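Local coordinates for KaiC domain-containing protein (Pyrococcus horikoshii, PDB 2ZTS), which binds ADP and magnesium and is probably an ATP-binding P-loop protein of the KaiC-like family, built as a six-chain assembly, at residues C[45-50]-C[176-181]; C[61-66]-C[129-134]; C[137-142]-C[169-174]. All blocks are in the same frame, centred on the assembly; numbering follows the deposited sequence.

Contact 1: C[45-50]-C[176-181]; sequences TFAAQF and ILTTEA. With ADP (adenosine-5'-diphosphate), chain H.
Ile176 CD1 rests over one face of the Phe50 ring, 3.9 Å from the ring centroid, as a CH-pi contact. It is displaced toward the rim, and the closest ring atom to Ile176 CD1 is Phe50 CD2 at 3.6 Å. Ile176 holds CG1 anti to its own carbonyl carbon (chi1 -65°) and extends CD1 beyond it (chi2 166°), which carries the methyl from the strand up to the helix. The same carbon meets Phe46 differently: it lies at the edge of that ring, near its plane, with Ile176 CD1 4.1 Å from Phe46 CE2 and the two side chains crossing at about a right angle. One methyl thus serves two aromatic rings, while the other branch, Ile176 CG2, faces Ala47 CB at 4.5 Å. An alanine at Phe50 would keep CB beside Ile176 CD1 but would probably open a gap where the ring lay, leaving the methyl without its CH-pi partner. Further toward the nucleotide, Thr45 grips O1A of ADP twice, through Thr45 N to O1A at 2.9 Å and Thr45 OG1 to O1A at 2.8 Å; OG1 stands beside the backbone N (chi1 -67°), which lets both donors converge. Thr178 OG1 turns to Asp142. A nucleotide-binding helix following the Walker A loop and packed antiparallel on a central strand of the sheet is characteristic of the P-loop NTPase fold.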
loop_
_atom_site.group_PDB
_atom_site.type_symbol
_atom_site.label_atom_id
_atom_site.label_comp_id
_atom_site.label_asym_id
_atom_site.label_seq_id
_atom_site.Cartn_x
_atom_site.Cartn_y
_atom_site.Cartn_z
ATOM N N THR C 45 19.773 6.946 -23.530
ATOM C CA THR C 45 19.950 6.937 -24.955
ATOM C C THR C 45 19.294 8.121 -25.658
ATOM O O THR C 45 19.924 8.835 -26.427
ATOM C CB THR C 45 19.414 5.592 -25.493
ATOM O OG1 THR C 45 20.277 4.568 -24.984
ATOM C CG2 THR C 45 19.579 5.468 -26.991
ATOM N N PHE C 46 18.023 8.306 -25.372
ATOM C CA PHE C 46 17.201 9.406 -25.860
ATOM C C PHE C 46 17.820 10.774 -25.435
ATOM O O PHE C 46 18.007 11.650 -26.265
ATOM C CB PHE C 46 15.840 9.207 -25.249
ATOM C CG PHE C 46 14.804 10.113 -25.747
ATOM C CD1 PHE C 46 13.800 9.638 -26.539
ATOM C CD2 PHE C 46 14.836 11.466 -25.414
ATOM C CE1 PHE C 46 12.829 10.492 -27.000
ATOM C CE2 PHE C 46 13.852 12.342 -25.879
ATOM C CZ PHE C 46 12.852 11.870 -26.652
ATOM N N ALA C 47 18.214 10.916 -24.169
ATOM C CA ALA C 47 18.911 12.130 -23.676
ATOM C C ALA C 47 20.278 12.386 -24.334
ATOM O O ALA C 47 20.623 13.555 -24.639
ATOM C CB ALA C 47 19.083 12.083 -22.214
ATOM N N ALA C 48 21.007 11.315 -24.631
ATOM C CA ALA C 48 22.304 11.434 -25.245
ATOM C C ALA C 48 22.138 11.839 -26.704
ATOM O O ALA C 48 22.909 12.662 -27.202
ATOM C CB ALA C 48 23.064 10.187 -25.127
ATOM N N GLN C 49 21.145 11.253 -27.367
ATOM C CA GLN C 49 20.862 11.546 -28.746
ATOM C C GLN C 49 20.523 13.026 -28.925
ATOM O O GLN C 49 20.989 13.687 -29.877
ATOM C CB GLN C 49 19.711 10.657 -29.246
ATOM C CG GLN C 49 19.682 10.421 -30.750
ATOM C CD GLN C 49 18.818 9.219 -31.122
ATOM O OE1 GLN C 49 18.768 8.258 -30.365
ATOM N NE2 GLN C 49 18.101 9.292 -32.253
ATOM N N PHE C 50 19.739 13.555 -27.986
ATOM C CA PHE C 50 19.349 14.955 -27.974
ATOM C C PHE C 50 20.589 15.834 -27.936
ATOM O O PHE C 50 20.640 16.820 -28.659
ATOM C CB PHE C 50 18.424 15.225 -26.768
ATOM C CG PHE C 50 18.132 16.696 -26.452
ATOM C CD1 PHE C 50 17.284 17.456 -27.252
ATOM C CD2 PHE C 50 18.531 17.246 -25.274
ATOM C CE1 PHE C 50 16.944 18.744 -26.916
ATOM C CE2 PHE C 50 18.169 18.571 -24.921
ATOM C CZ PHE C 50 17.376 19.294 -25.740
ATOM N N ILE C 176 16.396 18.287 -20.815
ATOM C CA ILE C 176 15.785 17.001 -20.416
ATOM C C ILE C 176 16.338 16.541 -19.043
ATOM O O ILE C 176 17.556 16.483 -18.814
ATOM C CB ILE C 176 16.014 15.924 -21.468
ATOM C CG1 ILE C 176 15.292 16.305 -22.752
ATOM C CG2 ILE C 176 15.543 14.515 -20.968
ATOM C CD1 ILE C 176 15.707 15.480 -23.992
ATOM N N LEU C 177 15.432 16.244 -18.126
ATOM C CA LEU C 177 15.722 15.624 -16.836
ATOM C C LEU C 177 15.125 14.252 -16.890
ATOM O O LEU C 177 13.984 14.081 -17.349
ATOM C CB LEU C 177 15.029 16.366 -15.672
ATOM C CG LEU C 177 15.186 17.889 -15.609
ATOM C CD1 LEU C 177 14.272 18.502 -14.589
ATOM C CD2 LEU C 177 16.633 18.216 -15.273
ATOM N N THR C 178 15.860 13.267 -16.408
ATOM C CA THR C 178 15.374 11.895 -16.429
ATOM C C THR C 178 15.033 11.459 -15.042
ATOM O O THR C 178 15.706 11.875 -14.086
ATOM C CB THR C 178 16.389 10.944 -17.029
ATOM O OG1 THR C 178 17.512 10.797 -16.157
ATOM C CG2 THR C 178 16.963 11.529 -18.331
ATOM N N THR C 179 13.974 10.659 -14.927
ATOM C CA THR C 179 13.649 10.000 -13.676
ATOM C C THR C 179 13.091 8.602 -13.958
ATOM O O THR C 179 12.781 8.261 -15.104
ATOM C CB THR C 179 12.728 10.858 -12.838
ATOM O OG1 THR C 179 12.563 10.286 -11.531
ATOM C CG2 THR C 179 11.336 10.877 -13.394
ATOM N N GLU C 180 13.037 7.763 -12.924
ATOM C CA GLU C 180 12.702 6.360 -13.130
ATOM C C GLU C 180 11.723 5.814 -12.085
ATOM O O GLU C 180 12.090 5.762 -10.912
ATOM C CB GLU C 180 13.999 5.567 -13.115
ATOM C CG GLU C 180 13.888 4.052 -13.392
ATOM C CD GLU C 180 15.267 3.407 -13.672
ATOM O OE1 GLU C 180 15.960 3.834 -14.663
ATOM O OE2 GLU C 180 15.632 2.463 -12.908
ATOM N N ALA C 181 10.508 5.472 -12.542
ATOM C CA ALA C 181 9.497 4.579 -11.885
ATOM C C ALA C 181 8.943 3.448 -12.850
ATOM O O ALA C 181 8.975 3.630 -14.076
ATOM C CB ALA C 181 8.308 5.407 -11.435
HETATM P PB ADP H . 17.535 3.554 -19.275
HETATM O O1B ADP H . 16.117 3.889 -19.455
HETATM O O2B ADP H . 17.765 2.540 -18.148
HETATM O O3B ADP H . 18.445 4.817 -19.063
HETATM P PA ADP H . 19.115 3.004 -21.679
HETATM O O1A ADP H . 19.050 4.300 -22.518
HETATM O O2A ADP H . 20.414 2.844 -20.924
HETATM O O3A ADP H . 17.829 2.825 -20.700
HETATM O "O5'" ADP H . 18.818 1.840 -22.719
HETATM C "C5'" ADP H . 19.725 0.820 -22.983
HETATM C "C4'" ADP H . 19.145 -0.184 -23.951
HETATM O "O4'" ADP H . 19.301 0.132 -25.315
HETATM C "C3'" ADP H . 19.785 -1.539 -23.724
HETATM O "O3'" ADP H . 19.178 -2.109 -22.562
HETATM C "C2'" ADP H . 19.554 -2.219 -25.059
HETATM O "O2'" ADP H . 18.307 -2.815 -25.134
HETATM C "C1'" ADP H . 19.564 -1.060 -26.063
HETATM N N9 ADP H . 20.875 -0.852 -26.699
HETATM C C8 ADP H . 22.038 -0.403 -26.084
HETATM N N7 ADP H . 23.013 -0.305 -27.011
HETATM C C5 ADP H . 22.500 -0.738 -28.197
HETATM C C6 ADP H . 23.040 -0.855 -29.475
HETATM N N6 ADP H . 24.207 -0.273 -29.786
HETATM N N1 ADP H . 22.217 -1.303 -30.512
HETATM C C2 ADP H . 20.890 -1.625 -30.278
HETATM N N3 ADP H . 20.347 -1.494 -28.995
HETATM C C4 ADP H . 21.147 -1.064 -27.999
#

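Contact 2: C[61-66]-C[129-134]; sequences PGVFVT and RVVKAI
Val63 CG2 points into a pocket made by three aliphatic side chains of helix 120-134. Ile134 CD1 comes nearest, 3.7 Å from Val63 CG2, with the two side chains set at an oblique angle. Val130 CG1 approaches the same methyl at 3.9 Å, also slantwise, and Val131 CG2 completes the ring of neighbours at 4.0 Å from Val63 CG2. Val63 presents this branch because CG2 is anti to the carbonyl carbon, with CG1 anti to the backbone N (chi1 179°). Ile134 takes the crowded position for CG1, between its backbone N and carbonyl carbon (chi1 69°), and an extended chi2 then sends CD1 across to the strand. There CD1 of Ile134 touches Gly62 O at 3.6 Å and Pro61 CB at 4.0 Å. The proline lies against the backbone of Ile134, its CB 3.5 Å from Ile134 O. No hydrogen bond joins the two segments, so the fit is van der Waals packing between a strand and a helix running nearly antiparallel (158°). Strand 62-66 lies between strands 94-97 and 138-142; Val63 also meets Val97 and Leu139 under helix 120-134, while Phe64, next in the strand, packs on helix 43-58 across the sheet.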
loop_
_atom_site.group_PDB
_atom_site.type_symbol
_atom_site.label_atom_id
_atom_site.label_comp_id
_atom_site.label_asym_id
_atom_site.label_seq_id
_atom_site.Cartn_x
_atom_site.Cartn_y
_atom_site.Cartn_z
ATOM N N PRO C 61 25.533 23.778 -29.004
ATOM C CA PRO C 61 26.358 23.172 -27.944
ATOM C C PRO C 61 25.486 22.579 -26.846
ATOM O O PRO C 61 24.440 23.154 -26.568
ATOM C CB PRO C 61 27.198 24.346 -27.400
ATOM C CG PRO C 61 27.054 25.495 -28.466
ATOM C CD PRO C 61 25.699 25.244 -29.104
ATOM N N GLY C 62 25.913 21.472 -26.246
ATOM C CA GLY C 62 25.167 20.789 -25.207
ATOM C C GLY C 62 25.960 20.277 -24.027
ATOM O O GLY C 62 27.126 19.890 -24.137
ATOM N N VAL C 63 25.327 20.299 -22.864
ATOM C CA VAL C 63 25.911 19.768 -21.662
ATOM C C VAL C 63 25.140 18.503 -21.201
ATOM O O VAL C 63 23.974 18.570 -20.905
ATOM C CB VAL C 63 25.944 20.805 -20.552
ATOM C CG1 VAL C 63 26.527 20.214 -19.309
ATOM C CG2 VAL C 63 26.739 22.053 -20.984
ATOM N N PHE C 64 25.824 17.382 -21.103
ATOM C CA PHE C 64 25.252 16.188 -20.566
ATOM C C PHE C 64 25.796 15.999 -19.184
ATOM O O PHE C 64 26.994 15.729 -19.002
ATOM C CB PHE C 64 25.576 15.036 -21.490
ATOM C CG PHE C 64 24.776 13.783 -21.232
ATOM C CD1 PHE C 64 23.863 13.355 -22.154
ATOM C CD2 PHE C 64 25.006 13.001 -20.085
ATOM C CE1 PHE C 64 23.101 12.212 -21.927
ATOM C CE2 PHE C 64 24.263 11.842 -19.849
ATOM C CZ PHE C 64 23.308 11.437 -20.800
ATOM N N VAL C 65 24.929 16.154 -18.181
ATOM C CA VAL C 65 25.335 15.957 -16.795
ATOM C C VAL C 65 24.926 14.538 -16.453
ATOM O O VAL C 65 23.774 14.192 -16.675
ATOM C CB VAL C 65 24.606 16.888 -15.881
ATOM C CG1 VAL C 65 24.956 16.654 -14.447
ATOM C CG2 VAL C 65 24.787 18.367 -16.319
ATOM N N THR C 66 25.845 13.725 -15.915
ATOM C CA THR C 66 25.516 12.413 -15.442
ATOM C C THR C 66 26.070 12.040 -14.072
ATOM O O THR C 66 27.225 12.244 -13.781
ATOM C CB THR C 66 25.898 11.357 -16.527
ATOM O OG1 THR C 66 25.761 10.030 -15.998
ATOM C CG2 THR C 66 27.307 11.493 -17.032
ATOM N N ARG C 129 28.137 27.180 -14.594
ATOM C CA ARG C 129 29.423 27.616 -15.160
ATOM C C ARG C 129 29.691 26.964 -16.478
ATOM O O ARG C 129 30.118 27.604 -17.423
ATOM C CB ARG C 129 30.551 27.320 -14.183
ATOM C CG ARG C 129 31.922 27.554 -14.780
ATOM C CD ARG C 129 33.059 27.221 -13.833
ATOM N NE ARG C 129 34.324 27.499 -14.490
ATOM C CZ ARG C 129 35.507 27.055 -14.079
ATOM N NH1 ARG C 129 36.613 27.368 -14.760
ATOM N NH2 ARG C 129 35.588 26.313 -12.997
ATOM N N VAL C 130 29.426 25.677 -16.587
ATOM C CA VAL C 130 29.756 24.961 -17.809
ATOM C C VAL C 130 28.752 25.297 -18.946
ATOM O O VAL C 130 29.143 25.413 -20.139
ATOM C CB VAL C 130 29.791 23.416 -17.566
ATOM C CG1 VAL C 130 29.939 22.641 -18.874
ATOM C CG2 VAL C 130 30.899 23.067 -16.643
ATOM N N VAL C 131 27.470 25.448 -18.592
ATOM C CA VAL C 131 26.483 25.877 -19.581
ATOM C C VAL C 131 26.925 27.216 -20.188
ATOM O O VAL C 131 26.915 27.382 -21.403
ATOM C CB VAL C 131 25.060 25.961 -18.968
ATOM C CG1 VAL C 131 24.121 26.907 -19.789
ATOM C CG2 VAL C 131 24.451 24.560 -18.902
ATOM N N LYS C 132 27.333 28.133 -19.323
ATOM C CA LYS C 132 27.735 29.489 -19.741
ATOM C C LYS C 132 29.046 29.519 -20.567
ATOM O O LYS C 132 29.109 30.163 -21.621
ATOM C CB LYS C 132 27.810 30.386 -18.506
ATOM C CG LYS C 132 26.429 30.731 -17.849
ATOM C CD LYS C 132 25.422 31.283 -18.912
ATOM C CE LYS C 132 24.330 32.201 -18.324
ATOM N NZ LYS C 132 23.225 32.388 -19.316
ATOM N N ALA C 133 30.044 28.746 -20.136
ATOM C CA ALA C 133 31.315 28.603 -20.860
ATOM C C ALA C 133 31.215 28.072 -22.277
ATOM O O ALA C 133 31.932 28.547 -23.143
ATOM C CB ALA C 133 32.295 27.730 -20.047
ATOM N N ILE C 134 30.340 27.114 -22.568
ATOM C CA ILE C 134 30.218 26.698 -23.954
ATOM C C ILE C 134 29.031 27.331 -24.677
ATOM O O ILE C 134 28.795 27.002 -25.807
ATOM C CB ILE C 134 30.205 25.157 -24.094
ATOM C CG1 ILE C 134 28.900 24.543 -23.527
ATOM C CG2 ILE C 134 31.433 24.551 -23.370
ATOM C CD1 ILE C 134 28.752 23.102 -23.888
#

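Contact 3: C[137-142]-C[169-174]; sequences KRLVID and LEMGVT
Leu139 and Arg138 join Val173 and Thr174 where a beta-alpha-beta crossover closes, strand 138-142 leading through helix 157-171 to the neighbouring parallel strand 174-179. Thr174 N donates to Lys137 O at 3.2 Å, nearly straight at 171°, and Leu139 N donates to Thr174 O at 3.1 Å, the two bonds straddling Arg138 in the parallel ladder. The Leu139 side chain then runs onto the helix end. Its CB lies 3.7 Å from Val173 CG2, and CG is anti to the backbone N (chi1 174°). Beyond it the chain forks: CD1 turns to Val63 and Val65 of the adjacent strand, whereas CD2 meets CE of Met171, a selenomethionine, at 3.5 Å, tighter than usual for two carbons. Leu139 CD2 also lies 4.0 Å from Val173 CG2. The bend at chi3 of Met171 (-47°) brings that CE to the leucine, the two side chains crossing at about a right angle. Gly172, with positive phi, marks the exit from the helix between Met171 and Val173. The same Lys137 O also accepts a hydrogen bond from a water at 2.7 Å, which hydrogen-bonds Thr174 OG1 at 2.6 Å, while Gly30 N is a further partner of that hydroxyl.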
loop_
_atom_site.group_PDB
_atom_site.type_symbol
_atom_site.label_atom_id
_atom_site.label_comp_id
_atom_site.label_asym_id
_atom_site.label_seq_id
_atom_site.Cartn_x
_atom_site.Cartn_y
_atom_site.Cartn_z
ATOM N N LYS C 137 22.996 25.501 -25.620
ATOM C CA LYS C 137 21.579 25.674 -25.781
ATOM C C LYS C 137 20.803 24.409 -25.272
ATOM O O LYS C 137 19.587 24.458 -25.184
ATOM C CB LYS C 137 21.239 26.036 -27.237
ATOM C CG LYS C 137 21.638 27.470 -27.665
ATOM C CD LYS C 137 21.903 27.530 -29.152
ATOM C CE LYS C 137 21.736 28.940 -29.795
ATOM N NZ LYS C 137 21.159 28.793 -31.200
ATOM N N ARG C 138 21.503 23.319 -24.950
ATOM C CA ARG C 138 20.879 22.051 -24.594
ATOM C C ARG C 138 21.504 21.520 -23.310
ATOM O O ARG C 138 22.700 21.686 -23.080
ATOM C CB ARG C 138 21.070 21.069 -25.721
ATOM C CG ARG C 138 20.170 21.278 -26.902
ATOM C CD ARG C 138 20.289 20.212 -27.969
ATOM N NE ARG C 138 19.771 20.761 -29.220
ATOM C CZ ARG C 138 19.027 20.124 -30.103
ATOM N NH1 ARG C 138 18.708 18.860 -29.960
ATOM N NH2 ARG C 138 18.597 20.767 -31.190
ATOM N N LEU C 139 20.704 20.905 -22.457
ATOM C CA LEU C 139 21.178 20.413 -21.156
ATOM C C LEU C 139 20.467 19.095 -20.806
ATOM O O LEU C 139 19.287 18.972 -21.048
ATOM C CB LEU C 139 20.933 21.468 -20.068
ATOM C CG LEU C 139 21.255 21.037 -18.621
ATOM C CD1 LEU C 139 22.708 20.641 -18.413
ATOM C CD2 LEU C 139 20.844 22.175 -17.652
ATOM N N VAL C 140 21.178 18.142 -20.249
ATOM C CA VAL C 140 20.595 16.878 -19.761
ATOM C C VAL C 140 21.106 16.657 -18.345
ATOM O O VAL C 140 22.275 16.884 -18.091
ATOM C CB VAL C 140 21.027 15.692 -20.636
ATOM C CG1 VAL C 140 20.798 14.367 -19.942
ATOM C CG2 VAL C 140 20.291 15.718 -21.956
ATOM N N ILE C 141 20.223 16.258 -17.436
ATOM C CA ILE C 141 20.599 15.759 -16.130
ATOM C C ILE C 141 20.029 14.360 -16.050
ATOM O O ILE C 141 18.824 14.153 -15.950
ATOM C CB ILE C 141 20.083 16.676 -14.997
ATOM C CG1 ILE C 141 20.610 18.139 -15.234
ATOM C CG2 ILE C 141 20.467 16.103 -13.621
ATOM C CD1 ILE C 141 20.355 19.119 -14.106
ATOM N N ASP C 142 20.930 13.407 -16.186
ATOM C CA ASP C 142 20.647 12.000 -16.058
ATOM C C ASP C 142 21.321 11.566 -14.777
ATOM O O ASP C 142 22.477 11.335 -14.796
ATOM C CB ASP C 142 21.252 11.285 -17.257
ATOM C CG ASP C 142 20.750 9.881 -17.417
ATOM O OD1 ASP C 142 21.449 9.109 -18.138
ATOM O OD2 ASP C 142 19.643 9.495 -16.920
ATOM N N LEU C 169 15.423 28.065 -14.791
ATOM C CA LEU C 169 14.691 29.248 -15.196
ATOM C C LEU C 169 15.695 30.386 -15.558
ATOM O O LEU C 169 15.546 31.060 -16.569
ATOM C CB LEU C 169 13.732 29.683 -14.037
ATOM C CG LEU C 169 12.257 29.185 -14.000
ATOM C CD1 LEU C 169 12.070 27.767 -14.544
ATOM C CD2 LEU C 169 11.590 29.302 -12.580
ATOM N N GLU C 170 16.737 30.530 -14.758
ATOM C CA GLU C 170 17.752 31.569 -14.989
ATOM C C GLU C 170 18.520 31.312 -16.253
ATOM O O GLU C 170 18.774 32.244 -17.011
ATOM C CB GLU C 170 18.767 31.598 -13.863
ATOM C CG GLU C 170 18.788 32.856 -13.038
ATOM C CD GLU C 170 19.491 32.580 -11.736
ATOM O OE1 GLU C 170 18.797 32.169 -10.747
ATOM O OE2 GLU C 170 20.739 32.718 -11.726
HETATM N N MSE C 171 18.882 30.061 -16.501
HETATM C CA MSE C 171 19.715 29.745 -17.643
HETATM C C MSE C 171 18.908 29.761 -18.931
HETATM O O MSE C 171 19.456 30.007 -19.998
HETATM C CB MSE C 171 20.360 28.393 -17.484
HETATM C CG MSE C 171 21.465 28.385 -16.479
HETATM SE SE MSE C 171 22.365 26.589 -16.334
HETATM C CE MSE C 171 20.785 25.358 -16.210
ATOM N N GLY C 172 17.611 29.509 -18.857
ATOM C CA GLY C 172 16.816 29.481 -20.066
ATOM C C GLY C 172 17.263 28.528 -21.162
ATOM O O GLY C 172 17.031 28.839 -22.324
ATOM N N VAL C 173 17.898 27.383 -20.837
ATOM C CA VAL C 173 18.252 26.393 -21.886
ATOM C C VAL C 173 17.135 25.355 -22.065
ATOM O O VAL C 173 16.169 25.361 -21.377
ATOM C CB VAL C 173 19.637 25.722 -21.690
ATOM C CG1 VAL C 173 20.734 26.793 -21.770
ATOM C CG2 VAL C 173 19.759 24.941 -20.354
ATOM N N THR C 174 17.215 24.548 -23.095
ATOM C CA THR C 174 16.189 23.552 -23.305
ATOM C C THR C 174 16.755 22.307 -22.690
ATOM O O THR C 174 17.809 21.874 -23.101
ATOM C CB THR C 174 15.978 23.333 -24.777
ATOM O OG1 THR C 174 15.511 24.534 -25.418
ATOM C CG2 THR C 174 14.889 22.244 -24.997
HETATM O O HOH W 1 17.609 25.960 -26.133
#

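In the fold
Contacts 2 and 3 lie in series along the chain, and both are nested inside the loop closed by contact 1. All three reach one mixed sheet, in which strands 62-66, 138-142 and 174-179 stand side by side and parallel. Contact 1 packs helix 43-58 against one face of it; the helices of contacts 2 and 3 cover the other. The centres of contacts 2 and 3 are about 8 Å apart. Those of contacts 1 and 3 are about 13 Å apart, and those of contacts 1 and 2 about 16 Å. Thr178 is probably hydrogen-bonded to Asp142, a magnesium-binding residue of this protein, and Thr45 of contact 1 binds ADP, so the packed core borders the nucleotide site.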